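Local coordinates for protein Ika8 (Synthetic construct, PDB 6G6O) that is a computationally designed protein built as a symmetrical eight-bladed beta-propeller of WD40-type repeats, at residues G173-I187 with S190-L203. Residues are numbered along the deposited sequence; the frame is centred on the assembly and turned at random.
Sequences GHQSAITALAFSKNI and SGAADGTIKVWDIL
The His174 ring packs against Ala192, Thr196, Lys198 and Ser190. Its CB and CG both lie 3.6 Å from the methyl CB of Ala192. ND1 then gives its proton to Thr196 OG1 at 3.1 Å, an almost straight bond (164°) with the oxygen in the ring plane. CE1 meets CG of Lys198, whose CD sits over one ring face as a CH-pi contact, 3.9 Å from the centroid. At the far end NE2 and Ser190 OG are hydrogen-bonded, either one possibly the donor, though the modelled distance is too short to be trusted; OG also takes the indole NE1 of Trp200. Asp194, His174, Ser190 and Trp200 match the Asp-His-Ser/Thr-Trp tetrad of WD40 repeats, the Thr196 hydroxyl relaying between Asp194 and the histidine, and tie the loop before strand 178-184 to strands 187-192 and 197-201 of a four-stranded propeller blade. Asp194 OD1 receives both OG1 and N of Thr196 from one face of the carboxylate, the latter closing an Asx turn, while OD2 reaches Gln175 N through a water. An alanine here is likely to leave the Thr196 hydroxyl and backbone N without their shared acceptor and the hydroxyl free to turn from the histidine. Lys198, extended beyond CG (chi2 -167°), carries NZ on to Gly173 O at 2.9 Å. Farther along, Thr179 and Ala180 both face Gly191 in a classic beta bulge.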
# COMPACT_ATOMS: atom_id res chain seq x y z
N GLY A 173 9.59 12.75 13.33
CA GLY A 173 9.64 12.31 11.95
C GLY A 173 11.05 11.96 11.51
O GLY A 173 11.96 11.75 12.31
N HIS A 174 11.22 11.89 10.19
CA HIS A 174 12.47 11.49 9.57
C HIS A 174 13.04 12.64 8.76
O HIS A 174 12.39 13.65 8.51
CB HIS A 174 12.26 10.26 8.68
CG HIS A 174 11.67 9.08 9.39
ND1 HIS A 174 12.34 7.88 9.52
CD2 HIS A 174 10.47 8.92 10.00
CE1 HIS A 174 11.57 7.03 10.18
NE2 HIS A 174 10.44 7.63 10.48
N GLN A 175 14.29 12.46 8.33
CA GLN A 175 14.93 13.36 7.39
C GLN A 175 14.80 12.88 5.95
O GLN A 175 15.49 13.40 5.07
CB GLN A 175 16.41 13.54 7.73
CG GLN A 175 16.69 13.85 9.19
CD GLN A 175 18.18 13.92 9.50
OE1 GLN A 175 18.93 14.58 8.79
NE2 GLN A 175 18.60 13.23 10.56
N SER A 176 13.93 11.90 5.70
CA SER A 176 13.75 11.35 4.36
C SER A 176 12.28 10.99 4.17
O SER A 176 11.54 10.80 5.14
CB SER A 176 14.63 10.12 4.13
OG SER A 176 14.54 9.67 2.79
N ALA A 177 11.89 10.88 2.91
CA ALA A 177 10.49 10.61 2.57
C ALA A 177 10.00 9.33 3.23
O ALA A 177 10.69 8.31 3.25
CB ALA A 177 10.33 10.51 1.05
N ILE A 178 8.79 9.40 3.79
CA ILE A 178 8.19 8.24 4.43
C ILE A 178 7.73 7.26 3.36
O ILE A 178 7.05 7.65 2.40
CB ILE A 178 7.02 8.67 5.32
CG1 ILE A 178 7.46 9.76 6.30
CG2 ILE A 178 6.45 7.47 6.07
CD1 ILE A 178 8.61 9.36 7.18
N THR A 179 8.10 5.99 3.52
CA THR A 179 7.68 4.95 2.59
C THR A 179 6.55 4.09 3.15
O THR A 179 5.66 3.69 2.40
CB THR A 179 8.86 4.05 2.21
OG1 THR A 179 9.31 3.33 3.37
CG2 THR A 179 10.01 4.89 1.67
N ALA A 180 6.55 3.82 4.46
CA ALA A 180 5.47 3.07 5.09
C ALA A 180 5.50 3.32 6.59
O ALA A 180 6.50 3.80 7.14
CB ALA A 180 5.57 1.57 4.79
N LEU A 181 4.39 2.99 7.24
CA LEU A 181 4.27 3.14 8.69
C LEU A 181 3.13 2.26 9.19
O LEU A 181 2.36 1.71 8.40
CB LEU A 181 4.05 4.61 9.08
CG LEU A 181 2.95 5.38 8.34
CD1 LEU A 181 1.65 5.36 9.12
CD2 LEU A 181 3.39 6.81 8.08
N ALA A 182 3.04 2.13 10.51
CA ALA A 182 1.99 1.35 11.16
C ALA A 182 1.90 1.79 12.62
O ALA A 182 2.81 2.42 13.15
CB ALA A 182 2.25 -0.15 11.06
N PHE A 183 0.79 1.43 13.26
CA PHE A 183 0.54 1.89 14.62
C PHE A 183 -0.47 1.00 15.33
O PHE A 183 -1.39 0.46 14.70
CB PHE A 183 0.04 3.34 14.63
CG PHE A 183 -1.39 3.48 14.16
CD1 PHE A 183 -1.70 3.45 12.81
CD2 PHE A 183 -2.42 3.66 15.07
CE1 PHE A 183 -3.00 3.59 12.38
CE2 PHE A 183 -3.72 3.80 14.65
CZ PHE A 183 -4.01 3.76 13.30
N SER A 184 -0.28 0.85 16.65
CA SER A 184 -1.18 0.12 17.54
C SER A 184 -0.74 0.30 18.99
O SER A 184 0.46 0.22 19.28
CB SER A 184 -1.26 -1.38 17.23
OG SER A 184 -1.39 -1.64 15.84
N LYS A 185 -1.70 0.54 19.90
CA LYS A 185 -1.47 0.68 21.34
C LYS A 185 -0.80 2.00 21.70
O LYS A 185 -1.43 3.05 21.74
CB LYS A 185 -0.57 -0.44 21.85
CG LYS A 185 -0.75 -0.77 23.32
CD LYS A 185 0.61 -0.73 24.03
CE LYS A 185 1.73 -1.48 23.27
NZ LYS A 185 2.92 -1.88 24.13
N ASN A 186 0.50 1.90 21.95
CA ASN A 186 1.36 2.95 22.47
C ASN A 186 2.44 3.29 21.45
O ASN A 186 3.31 4.12 21.72
CB ASN A 186 2.02 2.45 23.78
CG ASN A 186 2.48 3.59 24.73
OD1 ASN A 186 3.03 3.31 25.78
ND2 ASN A 186 2.20 4.85 24.38
N ILE A 187 2.44 2.58 20.33
CA ILE A 187 3.57 2.47 19.43
C ILE A 187 3.13 2.96 18.06
O ILE A 187 2.08 2.55 17.55
CB ILE A 187 4.08 1.02 19.35
CG1 ILE A 187 4.66 0.60 20.71
CG2 ILE A 187 5.12 0.85 18.24
CD1 ILE A 187 6.01 1.16 20.97
N SER A 190 7.45 4.04 11.91
CA SER A 190 7.53 4.62 10.58
C SER A 190 8.86 4.25 9.95
O SER A 190 9.85 4.01 10.65
CB SER A 190 7.37 6.15 10.62
OG SER A 190 8.43 6.76 11.32
N GLY A 191 8.87 4.21 8.64
CA GLY A 191 10.10 3.94 7.89
C GLY A 191 10.26 4.92 6.76
O GLY A 191 9.31 5.24 6.05
N ALA A 192 11.49 5.40 6.60
CA ALA A 192 11.81 6.40 5.59
C ALA A 192 12.66 5.78 4.49
O ALA A 192 13.20 4.68 4.63
CB ALA A 192 12.54 7.59 6.22
N ALA A 193 12.77 6.51 3.38
CA ALA A 193 13.47 6.02 2.20
C ALA A 193 14.97 5.84 2.42
O ALA A 193 15.62 5.18 1.60
CB ALA A 193 13.24 6.97 1.03
N ASP A 194 15.54 6.40 3.49
CA ASP A 194 16.96 6.27 3.76
C ASP A 194 17.31 5.03 4.57
O ASP A 194 18.46 4.87 4.98
CB ASP A 194 17.48 7.52 4.48
CG ASP A 194 16.65 7.88 5.70
OD1 ASP A 194 15.77 7.09 6.08
OD2 ASP A 194 16.88 8.97 6.27
N GLY A 195 16.34 4.15 4.81
CA GLY A 195 16.56 2.95 5.58
C GLY A 195 16.29 3.08 7.06
O GLY A 195 16.26 2.05 7.76
N THR A 196 16.08 4.29 7.57
CA THR A 196 15.84 4.47 8.99
C THR A 196 14.44 3.98 9.37
O THR A 196 13.49 4.12 8.61
CB THR A 196 16.00 5.94 9.39
OG1 THR A 196 15.07 6.74 8.64
CG2 THR A 196 17.41 6.41 9.11
N ILE A 197 14.34 3.40 10.57
CA ILE A 197 13.07 2.94 11.12
C ILE A 197 12.95 3.50 12.53
O ILE A 197 13.84 3.30 13.36
CB ILE A 197 12.97 1.40 11.13
CG1 ILE A 197 12.69 0.88 9.72
CG2 ILE A 197 11.89 0.94 12.11
CD1 ILE A 197 11.22 0.80 9.36
N LYS A 198 11.85 4.21 12.79
CA LYS A 198 11.66 4.91 14.05
C LYS A 198 10.38 4.43 14.72
O LYS A 198 9.32 4.40 14.09
CB LYS A 198 11.63 6.42 13.83
CG LYS A 198 12.96 6.98 13.35
CD LYS A 198 13.00 8.50 13.44
CE LYS A 198 14.34 9.04 13.01
NZ LYS A 198 14.45 10.50 13.24
N VAL A 199 10.49 4.07 16.00
CA VAL A 199 9.37 3.57 16.79
C VAL A 199 8.99 4.65 17.79
O VAL A 199 9.81 5.06 18.62
CB VAL A 199 9.72 2.26 17.50
CG1 VAL A 199 8.66 1.90 18.52
CG2 VAL A 199 9.88 1.14 16.48
N TRP A 200 7.74 5.12 17.72
CA TRP A 200 7.28 6.24 18.51
C TRP A 200 6.28 5.79 19.57
O TRP A 200 5.74 4.68 19.51
CB TRP A 200 6.62 7.30 17.63
CG TRP A 200 7.43 7.67 16.44
CD1 TRP A 200 7.37 7.12 15.20
CD2 TRP A 200 8.43 8.69 16.38
NE1 TRP A 200 8.27 7.73 14.36
CE2 TRP A 200 8.94 8.70 15.06
CE3 TRP A 200 8.95 9.60 17.30
CZ2 TRP A 200 9.93 9.58 14.65
CZ3 TRP A 200 9.94 10.47 16.89
CH2 TRP A 200 10.42 10.45 15.58
N ASP A 201 6.04 6.67 20.53
CA ASP A 201 5.02 6.47 21.54
C ASP A 201 3.80 7.30 21.17
O ASP A 201 3.90 8.52 21.03
CB ASP A 201 5.55 6.84 22.93
CG ASP A 201 4.66 6.34 24.04
OD1 ASP A 201 3.54 6.88 24.21
OD2 ASP A 201 5.06 5.40 24.76
N ILE A 202 2.65 6.64 21.01
CA ILE A 202 1.45 7.31 20.53
C ILE A 202 0.95 8.36 21.52
O ILE A 202 0.16 9.23 21.15
CB ILE A 202 0.33 6.30 20.23
CG1 ILE A 202 -0.73 6.92 19.32
CG2 ILE A 202 -0.35 5.88 21.50
CD1 ILE A 202 -0.19 7.72 18.18
N LEU A 203 1.37 8.29 22.79
CA LEU A 203 0.96 9.27 23.78
C LEU A 203 2.11 10.07 24.35
O LEU A 203 1.90 11.21 24.79
CB LEU A 203 0.21 8.59 24.94
CG LEU A 203 -0.94 7.65 24.54
CD1 LEU A 203 -1.64 7.11 25.77
CD2 LEU A 203 -1.92 8.38 23.63
O HOH W 1 15.76 10.48 8.76
O HOH W 2 17.14 10.49 11.37